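PDB 6L6J: Oxidored_FMN domain-containing protein from [Pseudomonas] geniculata N1, which probably oxidises the amine 6-hydroxypseudooxynicotine, as a flavoenzyme carrying FMN, a [4Fe-4S] cluster and a bound ADP. Local coordinates for residues A470-A483 with G636-L648. Sequence-based numbering, arbitrary orientation.
With ADP (adenosine-5'-diphosphate), chain D.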
loop_
_atom_site.group_PDB
_atom_site.type_symbol
_atom_site.label_atom_id
_atom_site.label_comp_id
_atom_site.label_asym_id
_atom_site.label_seq_id
_atom_site.Cartn_x
_atom_site.Cartn_y
_atom_site.Cartn_z
ATOM N N ALA A 470 9.047 32.206 -21.834
ATOM C CA ALA A 470 9.729 33.506 -21.601
ATOM C C ALA A 470 8.695 34.640 -21.594
ATOM O O ALA A 470 8.699 35.437 -20.634
ATOM C CB ALA A 470 10.781 33.744 -22.654
ATOM N N GLY A 471 7.848 34.693 -22.631
ATOM C CA GLY A 471 6.752 35.673 -22.790
ATOM C C GLY A 471 5.928 35.830 -21.522
ATOM O O GLY A 471 5.699 36.980 -21.110
ATOM N N PHE A 472 5.530 34.717 -20.905
ATOM C CA PHE A 472 4.642 34.658 -19.712
ATOM C C PHE A 472 5.290 35.391 -18.522
ATOM O O PHE A 472 4.566 35.855 -17.615
ATOM C CB PHE A 472 4.320 33.193 -19.393
ATOM C CG PHE A 472 3.184 32.972 -18.421
ATOM C CD1 PHE A 472 3.402 32.995 -17.048
ATOM C CD2 PHE A 472 1.896 32.722 -18.877
ATOM C CE1 PHE A 472 2.361 32.789 -16.156
ATOM C CE2 PHE A 472 0.858 32.510 -17.982
ATOM C CZ PHE A 472 1.093 32.546 -16.626
ATOM N N GLU A 473 6.623 35.456 -18.507
ATOM C CA GLU A 473 7.439 36.115 -17.445
ATOM C C GLU A 473 6.954 35.691 -16.045
ATOM O O GLU A 473 6.779 36.563 -15.178
ATOM C CB GLU A 473 7.407 37.636 -17.639
ATOM C CG GLU A 473 8.535 38.167 -18.517
ATOM C CD GLU A 473 8.162 39.332 -19.425
ATOM O OE1 GLU A 473 7.305 40.157 -19.027
ATOM O OE2 GLU A 473 8.725 39.407 -20.541
ATOM N N ALA A 474 6.776 34.390 -15.804
ATOM C CA ALA A 474 6.592 33.831 -14.440
ATOM C C ALA A 474 7.861 34.096 -13.614
ATOM O O ALA A 474 8.950 34.257 -14.223
ATOM C CB ALA A 474 6.289 32.351 -14.495
ATOM N N ASP A 475 7.725 34.135 -12.284
ATOM C CA ASP A 475 8.861 34.302 -11.334
ATOM C C ASP A 475 9.644 32.991 -11.243
ATOM O O ASP A 475 10.838 33.032 -10.914
ATOM C CB ASP A 475 8.371 34.741 -9.955
ATOM C CG ASP A 475 7.933 36.189 -9.919
ATOM O OD1 ASP A 475 8.794 37.042 -10.172
ATOM O OD2 ASP A 475 6.735 36.446 -9.664
ATOM N N HIS A 476 8.984 31.872 -11.538
ATOM C CA HIS A 476 9.542 30.505 -11.396
ATOM C C HIS A 476 8.826 29.562 -12.360
ATOM O O HIS A 476 7.593 29.562 -12.345
ATOM C CB HIS A 476 9.419 30.047 -9.932
ATOM C CG HIS A 476 10.050 28.721 -9.668
ATOM N ND1 HIS A 476 11.392 28.497 -9.839
ATOM C CD2 HIS A 476 9.523 27.538 -9.287
ATOM C CE1 HIS A 476 11.669 27.239 -9.555
ATOM N NE2 HIS A 476 10.541 26.631 -9.212
ATOM N N VAL A 477 9.571 28.776 -13.139
ATOM C CA VAL A 477 9.003 27.748 -14.068
ATOM C C VAL A 477 9.324 26.367 -13.503
ATOM O O VAL A 477 10.525 26.100 -13.270
ATOM C CB VAL A 477 9.559 27.862 -15.501
ATOM C CG1 VAL A 477 8.974 26.784 -16.407
ATOM C CG2 VAL A 477 9.342 29.252 -16.088
ATOM N N ILE A 478 8.305 25.516 -13.339
ATOM C CA ILE A 478 8.491 24.063 -13.054
ATOM C C ILE A 478 8.171 23.305 -14.346
ATOM O O ILE A 478 7.064 23.524 -14.876
ATOM C CB ILE A 478 7.613 23.624 -11.867
ATOM C CG1 ILE A 478 8.072 24.286 -10.563
ATOM C CG2 ILE A 478 7.592 22.113 -11.750
ATOM C CD1 ILE A 478 7.084 24.200 -9.438
ATOM N N VAL A 479 9.111 22.503 -14.858
ATOM C CA VAL A 479 8.908 21.666 -16.075
ATOM C C VAL A 479 8.588 20.253 -15.591
ATOM O O VAL A 479 9.451 19.675 -14.892
ATOM C CB VAL A 479 10.115 21.662 -17.042
ATOM C CG1 VAL A 479 9.788 20.915 -18.320
ATOM C CG2 VAL A 479 10.620 23.058 -17.387
ATOM N N ALA A 480 7.426 19.718 -16.000
ATOM C CA ALA A 480 6.920 18.390 -15.603
ATOM C C ALA A 480 6.428 17.614 -16.832
ATOM O O ALA A 480 5.374 16.949 -16.732
ATOM C CB ALA A 480 5.838 18.592 -14.583
ATOM N N THR A 481 7.219 17.605 -17.903
ATOM C CA THR A 481 6.832 17.183 -19.275
ATOM C C THR A 481 6.857 15.654 -19.455
ATOM O O THR A 481 6.648 15.186 -20.607
ATOM C CB THR A 481 7.711 17.919 -20.288
ATOM O OG1 THR A 481 9.077 17.696 -19.955
ATOM C CG2 THR A 481 7.454 19.412 -20.280
ATOM N N GLY A 482 7.019 14.891 -18.372
ATOM C CA GLY A 482 6.828 13.427 -18.375
ATOM C C GLY A 482 7.830 12.685 -19.251
ATOM O O GLY A 482 8.908 13.235 -19.542
ATOM N N ALA A 483 7.491 11.458 -19.658
ATOM C CA ALA A 483 8.391 10.547 -20.401
ATOM C C ALA A 483 7.592 9.749 -21.439
ATOM O O ALA A 483 6.399 9.989 -21.568
ATOM C CB ALA A 483 9.102 9.639 -19.426
ATOM N N GLY A 636 18.316 37.740 -18.308
ATOM C CA GLY A 636 17.133 38.580 -18.575
ATOM C C GLY A 636 15.839 37.844 -18.276
ATOM O O GLY A 636 14.981 38.431 -17.581
ATOM N N LEU A 637 15.704 36.602 -18.757
ATOM C CA LEU A 637 14.435 35.824 -18.682
ATOM C C LEU A 637 14.679 34.483 -17.984
ATOM O O LEU A 637 15.840 34.037 -17.954
ATOM C CB LEU A 637 13.883 35.621 -20.097
ATOM C CG LEU A 637 13.749 36.887 -20.943
ATOM C CD1 LEU A 637 13.797 36.546 -22.424
ATOM C CD2 LEU A 637 12.474 37.654 -20.599
ATOM N N LEU A 638 13.602 33.899 -17.447
ATOM C CA LEU A 638 13.548 32.586 -16.745
ATOM C C LEU A 638 14.847 32.353 -15.949
ATOM O O LEU A 638 15.612 31.420 -16.290
ATOM C CB LEU A 638 13.270 31.484 -17.777
ATOM C CG LEU A 638 14.282 31.342 -18.911
ATOM C CD1 LEU A 638 14.723 29.900 -19.053
ATOM C CD2 LEU A 638 13.723 31.850 -20.226
ATOM N N ARG A 639 15.092 33.172 -14.918
ATOM C CA ARG A 639 16.271 33.024 -14.011
ATOM C C ARG A 639 16.060 31.811 -13.089
ATOM O O ARG A 639 17.059 31.179 -12.705
ATOM C CB ARG A 639 16.525 34.297 -13.197
ATOM C CG ARG A 639 18.007 34.573 -12.979
ATOM C CD ARG A 639 18.308 35.771 -12.096
ATOM N NE ARG A 639 18.505 35.402 -10.696
ATOM C CZ ARG A 639 19.194 36.113 -9.799
ATOM N NH1 ARG A 639 19.776 37.252 -10.137
ATOM N NH2 ARG A 639 19.304 35.676 -8.557
ATOM N N SER A 640 14.803 31.501 -12.758
ATOM C CA SER A 640 14.387 30.348 -11.918
ATOM C C SER A 640 13.648 29.319 -12.788
ATOM O O SER A 640 12.537 29.622 -13.250
ATOM C CB SER A 640 13.540 30.817 -10.764
ATOM O OG SER A 640 13.783 30.058 -9.586
ATOM N N VAL A 641 14.266 28.161 -13.024
ATOM C CA VAL A 641 13.675 26.997 -13.750
ATOM C C VAL A 641 14.158 25.681 -13.119
ATOM O O VAL A 641 15.376 25.492 -13.003
ATOM C CB VAL A 641 14.036 27.025 -15.247
ATOM C CG1 VAL A 641 13.479 25.815 -15.979
ATOM C CG2 VAL A 641 13.572 28.308 -15.912
ATOM N N GLU A 642 13.230 24.785 -12.773
ATOM C CA GLU A 642 13.540 23.406 -12.294
ATOM C C GLU A 642 12.692 22.394 -13.081
ATOM O O GLU A 642 11.675 22.807 -13.669
ATOM C CB GLU A 642 13.354 23.323 -10.778
ATOM C CG GLU A 642 11.951 22.982 -10.335
ATOM C CD GLU A 642 11.766 22.929 -8.827
ATOM O OE1 GLU A 642 11.051 23.806 -8.288
ATOM O OE2 GLU A 642 12.326 21.995 -8.195
ATOM N N ARG A 643 13.137 21.133 -13.138
ATOM C CA ARG A 643 12.380 19.994 -13.727
ATOM C C ARG A 643 12.020 19.011 -12.596
ATOM O O ARG A 643 12.759 18.970 -11.574
ATOM C CB ARG A 643 13.181 19.385 -14.885
ATOM C CG ARG A 643 14.415 18.586 -14.488
ATOM C CD ARG A 643 15.453 18.416 -15.596
ATOM N NE ARG A 643 15.923 17.054 -15.744
ATOM C CZ ARG A 643 16.853 16.643 -16.599
ATOM N NH1 ARG A 643 17.483 17.496 -17.378
ATOM N NH2 ARG A 643 17.178 15.364 -16.670
ATOM N N ILE A 644 10.899 18.290 -12.733
ATOM C CA ILE A 644 10.379 17.338 -11.702
ATOM C C ILE A 644 9.626 16.184 -12.368
ATOM O O ILE A 644 9.085 16.378 -13.465
ATOM C CB ILE A 644 9.465 18.048 -10.702
ATOM C CG1 ILE A 644 8.373 18.832 -11.418
ATOM C CG2 ILE A 644 10.261 18.927 -9.759
ATOM C CD1 ILE A 644 7.113 18.995 -10.590
ATOM N N GLY A 645 9.630 15.017 -11.728
ATOM C CA GLY A 645 8.888 13.828 -12.176
ATOM C C GLY A 645 9.598 13.061 -13.276
ATOM O O GLY A 645 10.856 13.046 -13.294
ATOM N N ASP A 646 8.829 12.417 -14.157
ATOM C CA ASP A 646 9.361 11.471 -15.172
ATOM C C ASP A 646 10.300 12.229 -16.115
ATOM O O ASP A 646 11.236 11.621 -16.654
ATOM C CB ASP A 646 8.230 10.777 -15.938
ATOM C CG ASP A 646 7.368 9.853 -15.097
ATOM O OD1 ASP A 646 7.894 9.185 -14.183
ATOM O OD2 ASP A 646 6.174 9.833 -15.356
ATOM N N CYS A 647 10.059 13.524 -16.294
ATOM C CA CYS A 647 10.889 14.414 -17.147
ATOM C C CYS A 647 12.259 14.594 -16.485
ATOM O O CYS A 647 13.247 14.730 -17.242
ATOM C CB CYS A 647 10.112 15.690 -17.484
ATOM S SG CYS A 647 10.845 17.267 -16.987
ATOM N N LEU A 648 12.342 14.547 -15.148
ATOM C CA LEU A 648 13.641 14.485 -14.399
ATOM C C LEU A 648 14.154 13.048 -14.428
ATOM O O LEU A 648 15.264 12.851 -14.892
ATOM C CB LEU A 648 13.475 14.968 -12.956
ATOM C CG LEU A 648 14.733 14.907 -12.083
ATOM C CD1 LEU A 648 15.851 15.782 -12.646
ATOM C CD2 LEU A 648 14.427 15.313 -10.645
HETATM P PB ADP D . 4.746 12.921 -14.774
HETATM O O1B ADP D . 3.705 13.916 -14.315
HETATM O O2B ADP D . 4.597 11.543 -14.131
HETATM O O3B ADP D . 6.147 13.469 -14.676
HETATM P PA ADP D . 3.298 12.725 -17.315
HETATM O O1A ADP D . 2.137 12.218 -16.528
HETATM O O2A ADP D . 3.710 11.992 -18.536
HETATM O O3A ADP D . 4.563 12.723 -16.354
HETATM O "O5'" ADP D . 3.097 14.297 -17.619
HETATM C "C5'" ADP D . 3.594 14.923 -18.825
HETATM C "C4'" ADP D . 2.514 15.790 -19.424
HETATM O "O4'" ADP D . 3.125 17.011 -19.923
HETATM C "C3'" ADP D . 1.774 15.185 -20.631
HETATM O "O3'" ADP D . 0.409 15.578 -20.707
HETATM C "C2'" ADP D . 2.580 15.771 -21.796
HETATM O "O2'" ADP D . 1.958 15.704 -23.064
HETATM C "C1'" ADP D . 2.730 17.192 -21.263
HETATM N N9 ADP D . 3.700 18.013 -21.988
HETATM C C8 ADP D . 4.904 17.627 -22.532
HETATM N N7 ADP D . 5.530 18.601 -23.143
HETATM C C5 ADP D . 4.678 19.696 -23.015
HETATM C C6 ADP D . 4.762 21.039 -23.450
HETATM N N6 ADP D . 5.794 21.538 -24.117
HETATM N N1 ADP D . 3.736 21.872 -23.145
HETATM C C2 ADP D . 2.703 21.377 -22.455
HETATM N N3 ADP D . 2.519 20.145 -21.992
HETATM C C4 ADP D . 3.548 19.343 -22.304
HETATM O O HOH W 1 5.477 9.987 -18.216
#
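His-476 and Glu-642 join across the two last strands of a five-stranded parallel sheet in the ADP-binding, Rossmann-like part of the chain, where strand 641-643 lies outermost and strand 476-479 beside it. The strand axes run 17° apart, and four backbone hydrogen bonds, beginning with Val-477 N to Ser-640 O and ending with Ile-644 N to Val-479 O, set the parallel register. The imidazole of His-476 spans two residues of its neighbour: ND1 meets Ser-640 OG at 2.9 Å, while NE2 donates to Glu-642 OE1 at 3.0 Å. Both oxygens lie at the ring edge, and the carboxylate, turned 67° from the ring plane, receives the N-H on its anti side. With CG of His-476 anti to the backbone N (chi1 -176°), the ring leans forward on the Ile-478 and Glu-642 side, its edge toward the outer strand, and Tyr-667 stacks on it. A leucine here would probably leave Ser-640 OG and the Glu-642 carboxylate without their imidazole partner and free both to turn. On the same face Ile-478 runs alongside Glu-642, and its CG2 packs against Ile-644 CD1 beneath helix 653-666. On the other face the interstrand contacts are apolar, although Arg-643 projects there too: Val-477 CB meets Val-641 CG2 at 4.1 Å, and Val-479 CG1 lies against Cys-647 SG, with Leu-629 of helix 624-632 over Val-479. Beyond the strands both segments line the ADP site. Thr-481 OG1, bonded to Glu-622 O, sits 3.3 Å from Cys-647 CB, while its CG2 approaches the adenine at N7. Gly-482 CA lies 3.1 Å from ADP O3A. Asp-646, salt-bridged to Arg-426, gives its backbone N to ADP O3B at 2.9 Å, and one water accepts from Ala-483 N and lies 2.7 Å from ADP O2A.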